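Local coordinates for conserved membrane protein (Chlamydia abortus, PDB 6GZU), which removes ubiquitin and transfers acetyl groups as a secreted chlamydial effector of the CE clan, and induces fragmentation of the Golgi, at residues 136-150 against 207-220. Sequence-based numbering, arbitrary orientation.
Sequences TLVIVNLDRREVVFF and WLSLFLDKYLDNPD
Tyr215 and Glu146 meet through complementary torsions: the tyrosine swings its ring anti to its backbone N (chi1 173°) toward the hairpin, while Glu146, with CG wedged between backbone N and carbonyl carbon (chi1 66°), runs out extended to the ring's edge. There Tyr215 OH donates to Glu146 OE2 at 2.6 Å, meeting the anti lone pair of that oxygen, and accepts from Asn141 ND2 at 2.9 Å, nearly in the amide plane. Two bonds thus grip the buried hydroxyl. Ile139 CD1 sits over the centre of the same ring, a CH-pi contact 3.9 Å from the Tyr215 centroid, and Pro219 CA lies against the opposite face. One turn back, Phe211 and Phe150 form an offset stack, centroids 4.6 Å apart and planes at 16°; Phe211 CB adds a CH-pi contact over the Phe150 face. Leu137 CD2 comes to the edge of the Phe211 ring and packs on Leu212 CB at 3.9 Å. At the more open end, Arg144 lays one guanidinium face on Pro219 CG. Its NE hydrogen-bonds Glu146 OE1 within a salt bridge, and its NH2 makes another to Asp220 OD1 at 3.0 Å, arriving from above the carboxylate plane. A water joins Arg144 NH2, Glu146 OE2 and Pro219 O; Lys190 gives Glu146 a second cationic partner, which would probably keep this carboxylate ionised. The contact seats helix 204-217 on one side of the hairpin 134-141/146-150, central in the mixed sheet of this Ulp1-like catalytic domain; helix 159-174 packs on Val140, Val147 and Phe149, and helix 228-241 touches Trp207 and Leu210.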
loop_
_atom_site.group_PDB
_atom_site.type_symbol
_atom_site.label_atom_id
_atom_site.label_comp_id
_atom_site.label_asym_id
_atom_site.label_seq_id
_atom_site.Cartn_x
_atom_site.Cartn_y
_atom_site.Cartn_z
ATOM N N THR A 136 -5.266 5.375 3.007
ATOM C CA THR A 136 -3.992 5.375 3.699
ATOM C C THR A 136 -3.084 4.378 3.014
ATOM O O THR A 136 -3.473 3.748 2.021
ATOM C CB THR A 136 -4.174 4.989 5.166
ATOM O OG1 THR A 136 -4.761 3.680 5.252
ATOM C CG2 THR A 136 -5.092 5.970 5.895
ATOM N N LEU A 137 -1.847 4.229 3.503
ATOM C CA LEU A 137 -0.866 3.369 2.811
ATOM C C LEU A 137 -0.126 2.535 3.849
ATOM O O LEU A 137 0.357 3.078 4.847
ATOM C CB LEU A 137 0.141 4.253 2.061
ATOM C CG LEU A 137 1.222 3.505 1.268
ATOM C CD1 LEU A 137 0.565 2.762 0.096
ATOM C CD2 LEU A 137 2.322 4.470 0.787
ATOM N N VAL A 138 0.040 1.237 3.593
ATOM C CA VAL A 138 0.870 0.367 4.459
ATOM C C VAL A 138 2.017 -0.083 3.568
ATOM O O VAL A 138 1.818 -0.658 2.479
ATOM C CB VAL A 138 0.068 -0.853 4.954
ATOM C CG1 VAL A 138 0.993 -1.888 5.646
ATOM C CG2 VAL A 138 -1.034 -0.412 5.917
ATOM N N ILE A 139 3.246 0.172 4.006
ATOM C CA ILE A 139 4.414 -0.280 3.277
ATOM C C ILE A 139 5.123 -1.365 4.104
ATOM O O ILE A 139 5.429 -1.162 5.295
ATOM C CB ILE A 139 5.428 0.877 3.071
ATOM C CG1 ILE A 139 4.787 2.063 2.343
ATOM C CG2 ILE A 139 6.699 0.325 2.310
ATOM C CD1 ILE A 139 5.652 3.318 2.349
ATOM N N VAL A 140 5.439 -2.497 3.485
ATOM C CA VAL A 140 6.294 -3.520 4.094
ATOM C C VAL A 140 7.630 -3.413 3.393
ATOM O O VAL A 140 7.717 -3.543 2.159
ATOM C CB VAL A 140 5.683 -4.928 3.944
ATOM C CG1 VAL A 140 6.689 -6.005 4.384
ATOM C CG2 VAL A 140 4.386 -5.005 4.751
ATOM N N ASN A 141 8.684 -3.159 4.170
ATOM C CA ASN A 141 10.038 -3.046 3.628
ATOM C C ASN A 141 10.851 -4.186 4.209
ATOM O O ASN A 141 11.169 -4.198 5.417
ATOM C CB ASN A 141 10.655 -1.670 3.945
ATOM C CG ASN A 141 11.990 -1.444 3.286
ATOM O OD1 ASN A 141 12.819 -2.356 3.194
ATOM N ND2 ASN A 141 12.237 -0.218 2.840
ATOM N N LEU A 142 11.144 -5.188 3.383
ATOM C CA LEU A 142 11.830 -6.369 3.898
ATOM C C LEU A 142 13.295 -6.076 4.257
ATOM O O LEU A 142 13.868 -6.713 5.168
ATOM C CB LEU A 142 11.777 -7.518 2.859
ATOM C CG LEU A 142 10.383 -8.034 2.422
ATOM C CD1 LEU A 142 10.542 -9.107 1.359
ATOM C CD2 LEU A 142 9.610 -8.591 3.633
ATOM N N ASP A 143 13.915 -5.138 3.541
ATOM C CA ASP A 143 15.327 -4.828 3.772
ATOM C C ASP A 143 15.505 -4.114 5.104
ATOM O O ASP A 143 16.457 -4.388 5.845
ATOM C CB ASP A 143 15.894 -3.955 2.635
ATOM C CG ASP A 143 16.185 -4.745 1.368
ATOM O OD1 ASP A 143 16.731 -5.884 1.441
ATOM O OD2 ASP A 143 15.882 -4.214 0.286
ATOM N N ARG A 144 14.552 -3.244 5.431
ATOM C CA ARG A 144 14.637 -2.437 6.651
ATOM C C ARG A 144 13.881 -3.063 7.820
ATOM O O ARG A 144 13.966 -2.562 8.959
ATOM C CB ARG A 144 14.151 -0.991 6.399
ATOM C CG ARG A 144 15.164 -0.190 5.585
ATOM C CD ARG A 144 14.601 1.108 5.108
ATOM N NE ARG A 144 14.291 2.015 6.202
ATOM C CZ ARG A 144 15.115 2.953 6.681
ATOM N NH1 ARG A 144 16.348 3.082 6.217
ATOM N NH2 ARG A 144 14.695 3.770 7.636
ATOM N N ARG A 145 13.195 -4.177 7.559
ATOM C CA ARG A 145 12.386 -4.897 8.582
ATOM C C ARG A 145 11.443 -3.905 9.261
ATOM O O ARG A 145 11.424 -3.746 10.519
ATOM C CB ARG A 145 13.244 -5.634 9.605
ATOM C CG ARG A 145 14.135 -6.650 8.937
ATOM C CD ARG A 145 14.888 -7.469 10.027
ATOM N NE ARG A 145 14.107 -8.548 10.592
ATOM C CZ ARG A 145 13.573 -8.548 11.803
ATOM N NH1 ARG A 145 13.572 -7.446 12.561
ATOM N NH2 ARG A 145 12.954 -9.656 12.234
ATOM N N GLU A 146 10.643 -3.233 8.435
ATOM C CA GLU A 146 9.715 -2.252 8.970
ATOM C C GLU A 146 8.383 -2.346 8.272
ATOM O O GLU A 146 8.295 -2.697 7.075
ATOM C CB GLU A 146 10.293 -0.825 8.859
ATOM C CG GLU A 146 10.478 -0.311 7.443
ATOM C CD GLU A 146 11.250 1.027 7.336
ATOM O OE1 GLU A 146 12.005 1.363 8.268
ATOM O OE2 GLU A 146 11.081 1.795 6.338
ATOM N N VAL A 147 7.355 -1.973 9.024
ATOM C CA VAL A 147 6.003 -1.759 8.500
ATOM C C VAL A 147 5.690 -0.300 8.719
ATOM O O VAL A 147 5.619 0.168 9.861
ATOM C CB VAL A 147 4.965 -2.688 9.227
ATOM C CG1 VAL A 147 3.535 -2.467 8.664
ATOM C CG2 VAL A 147 5.375 -4.163 9.153
ATOM N N VAL A 148 5.590 0.441 7.612
ATOM C CA VAL A 148 5.308 1.862 7.672
ATOM C C VAL A 148 3.844 2.139 7.344
ATOM O O VAL A 148 3.323 1.654 6.342
ATOM C CB VAL A 148 6.219 2.626 6.655
ATOM C CG1 VAL A 148 5.871 4.144 6.618
ATOM C CG2 VAL A 148 7.683 2.394 7.068
ATOM N N PHE A 149 3.187 2.904 8.200
ATOM C CA PHE A 149 1.803 3.278 7.961
ATOM C C PHE A 149 1.710 4.787 7.751
ATOM O O PHE A 149 2.131 5.593 8.623
ATOM C CB PHE A 149 0.958 2.897 9.194
ATOM C CG PHE A 149 -0.460 3.377 9.121
ATOM C CD1 PHE A 149 -1.322 2.889 8.151
ATOM C CD2 PHE A 149 -0.927 4.309 10.015
ATOM C CE1 PHE A 149 -2.642 3.313 8.095
ATOM C CE2 PHE A 149 -2.235 4.723 9.965
ATOM C CZ PHE A 149 -3.080 4.249 9.007
ATOM N N PHE A 150 1.173 5.171 6.596
ATOM C CA PHE A 150 0.972 6.582 6.271
ATOM C C PHE A 150 -0.487 6.949 6.178
ATOM O O PHE A 150 -1.229 6.355 5.418
ATOM C CB PHE A 150 1.661 6.909 4.928
ATOM C CG PHE A 150 1.434 8.318 4.462
ATOM C CD1 PHE A 150 0.280 8.644 3.748
ATOM C CD2 PHE A 150 2.350 9.332 4.750
ATOM C CE1 PHE A 150 0.053 9.957 3.349
ATOM C CE2 PHE A 150 2.106 10.655 4.335
ATOM C CZ PHE A 150 0.981 10.942 3.626
ATOM N N TRP A 207 -1.855 12.532 -1.427
ATOM C CA TRP A 207 -0.833 12.594 -0.394
ATOM C C TRP A 207 -0.063 11.275 -0.242
ATOM O O TRP A 207 1.179 11.275 -0.107
ATOM C CB TRP A 207 -1.472 12.925 0.964
ATOM C CG TRP A 207 -1.661 14.383 1.167
ATOM C CD1 TRP A 207 -2.856 15.074 1.259
ATOM C CD2 TRP A 207 -0.627 15.328 1.370
ATOM N NE1 TRP A 207 -2.601 16.392 1.458
ATOM C CE2 TRP A 207 -1.248 16.581 1.568
ATOM C CE3 TRP A 207 0.775 15.245 1.395
ATOM C CZ2 TRP A 207 -0.520 17.757 1.765
ATOM C CZ3 TRP A 207 1.496 16.411 1.597
ATOM C CH2 TRP A 207 0.849 17.651 1.801
ATOM N N LEU A 208 -0.771 10.147 -0.191
ATOM C CA LEU A 208 -0.073 8.883 0.061
ATOM C C LEU A 208 0.771 8.531 -1.169
ATOM O O LEU A 208 1.845 7.910 -1.014
ATOM C CB LEU A 208 -1.056 7.767 0.413
ATOM C CG LEU A 208 -1.996 7.248 -0.694
ATOM C CD1 LEU A 208 -1.288 6.149 -1.553
ATOM C CD2 LEU A 208 -3.296 6.717 -0.090
ATOM N N SER A 209 0.354 8.948 -2.374
ATOM C CA SER A 209 1.148 8.684 -3.571
ATOM C C SER A 209 2.439 9.505 -3.564
ATOM O O SER A 209 3.527 8.991 -3.910
ATOM C CB SER A 209 0.322 8.982 -4.827
ATOM O OG SER A 209 -0.796 8.111 -4.895
ATOM N N LEU A 210 2.330 10.782 -3.179
ATOM C CA LEU A 210 3.517 11.629 -3.010
ATOM C C LEU A 210 4.436 11.028 -1.940
ATOM O O LEU A 210 5.665 10.974 -2.111
ATOM C CB LEU A 210 3.098 13.059 -2.604
ATOM C CG LEU A 210 4.099 14.193 -2.359
ATOM C CD1 LEU A 210 3.340 15.543 -2.385
ATOM C CD2 LEU A 210 4.815 14.056 -1.006
ATOM N N PHE A 211 3.868 10.585 -0.824
ATOM C CA PHE A 211 4.703 9.999 0.218
ATOM C C PHE A 211 5.499 8.811 -0.313
ATOM O O PHE A 211 6.716 8.700 -0.049
ATOM C CB PHE A 211 3.889 9.603 1.450
ATOM C CG PHE A 211 4.719 8.924 2.491
ATOM C CD1 PHE A 211 5.628 9.671 3.253
ATOM C CD2 PHE A 211 4.662 7.547 2.622
ATOM C CE1 PHE A 211 6.467 9.067 4.184
ATOM C CE2 PHE A 211 5.469 6.901 3.567
ATOM C CZ PHE A 211 6.369 7.678 4.358
ATOM N N LEU A 212 4.822 7.899 -0.992
ATOM C CA LEU A 212 5.536 6.703 -1.449
ATOM C C LEU A 212 6.644 7.112 -2.429
ATOM O O LEU A 212 7.744 6.564 -2.410
ATOM C CB LEU A 212 4.592 5.717 -2.130
ATOM C CG LEU A 212 5.290 4.422 -2.596
ATOM C CD1 LEU A 212 5.854 3.646 -1.395
ATOM C CD2 LEU A 212 4.272 3.590 -3.322
ATOM N N ASP A 213 6.344 8.054 -3.318
ATOM C CA ASP A 213 7.312 8.617 -4.256
ATOM C C ASP A 213 8.602 9.027 -3.533
ATOM O O ASP A 213 9.706 8.616 -3.893
ATOM C CB ASP A 213 6.662 9.821 -4.919
ATOM C CG ASP A 213 7.208 10.096 -6.258
ATOM O OD1 ASP A 213 8.427 10.334 -6.366
ATOM O OD2 ASP A 213 6.417 10.102 -7.218
ATOM N N LYS A 214 8.455 9.807 -2.472
ATOM C CA LYS A 214 9.605 10.277 -1.733
ATOM C C LYS A 214 10.244 9.207 -0.874
ATOM O O LYS A 214 11.460 9.177 -0.743
ATOM C CB LYS A 214 9.156 11.438 -0.856
ATOM C CG LYS A 214 8.453 12.538 -1.621
ATOM C CD LYS A 214 9.371 13.653 -1.883
ATOM C CE LYS A 214 8.603 14.753 -2.588
ATOM N NZ LYS A 214 9.456 15.671 -3.367
ATOM N N TYR A 215 9.425 8.352 -0.272
ATOM C CA TYR A 215 9.922 7.245 0.562
ATOM C C TYR A 215 10.851 6.352 -0.226
ATOM O O TYR A 215 11.852 5.866 0.324
ATOM C CB TYR A 215 8.749 6.425 1.138
ATOM C CG TYR A 215 9.134 5.172 1.874
ATOM C CD1 TYR A 215 9.294 3.977 1.193
ATOM C CD2 TYR A 215 9.308 5.169 3.262
ATOM C CE1 TYR A 215 9.648 2.815 1.863
ATOM C CE2 TYR A 215 9.685 4.015 3.923
ATOM C CZ TYR A 215 9.860 2.842 3.217
ATOM O OH TYR A 215 10.203 1.663 3.850
ATOM N N LEU A 216 10.509 6.080 -1.486
ATOM C CA LEU A 216 11.311 5.145 -2.275
ATOM C C LEU A 216 12.696 5.728 -2.624
ATOM O O LEU A 216 13.647 4.978 -2.916
ATOM C CB LEU A 216 10.549 4.714 -3.562
ATOM C CG LEU A 216 9.343 3.784 -3.277
ATOM C CD1 LEU A 216 8.517 3.596 -4.538
ATOM C CD2 LEU A 216 9.807 2.395 -2.748
ATOM N N ASP A 217 12.814 7.060 -2.621
ATOM C CA ASP A 217 14.129 7.697 -2.765
ATOM C C ASP A 217 14.872 7.869 -1.439
ATOM O O ASP A 217 16.093 7.919 -1.408
ATOM C CB ASP A 217 14.012 9.046 -3.479
ATOM C CG ASP A 217 13.722 8.884 -4.976
ATOM O OD1 ASP A 217 14.125 7.862 -5.568
ATOM O OD2 ASP A 217 13.084 9.766 -5.552
ATOM N N ASN A 218 14.118 7.936 -0.356
ATOM C CA ASN A 218 14.687 8.115 0.987
ATOM C C ASN A 218 13.722 7.563 2.024
ATOM O O ASN A 218 12.737 8.198 2.348
ATOM C CB ASN A 218 14.919 9.608 1.258
ATOM C CG ASN A 218 15.321 9.888 2.696
ATOM O OD1 ASN A 218 15.689 8.980 3.465
ATOM N ND2 ASN A 218 15.239 11.166 3.072
ATOM N N PRO A 219 13.967 6.353 2.529
ATOM C CA PRO A 219 12.966 5.756 3.433
ATOM C C PRO A 219 12.846 6.447 4.770
ATOM O O PRO A 219 11.907 6.149 5.505
ATOM C CB PRO A 219 13.469 4.329 3.649
ATOM C CG PRO A 219 14.928 4.425 3.312
ATOM C CD PRO A 219 15.046 5.422 2.200
ATOM N N ASP A 220 13.753 7.362 5.077
ATOM C CA ASP A 220 13.578 8.231 6.264
ATOM C C ASP A 220 12.759 9.493 6.012
ATOM O O ASP A 220 12.617 10.334 6.903
ATOM C CB ASP A 220 14.921 8.602 6.873
ATOM C CG ASP A 220 15.644 7.399 7.411
ATOM O OD1 ASP A 220 15.033 6.648 8.199
ATOM O OD2 ASP A 220 16.797 7.177 6.996
HETATM O O HOH W 1 11.711 4.344 7.388
HETATM O O HOH W 2 17.702 4.972 7.674
#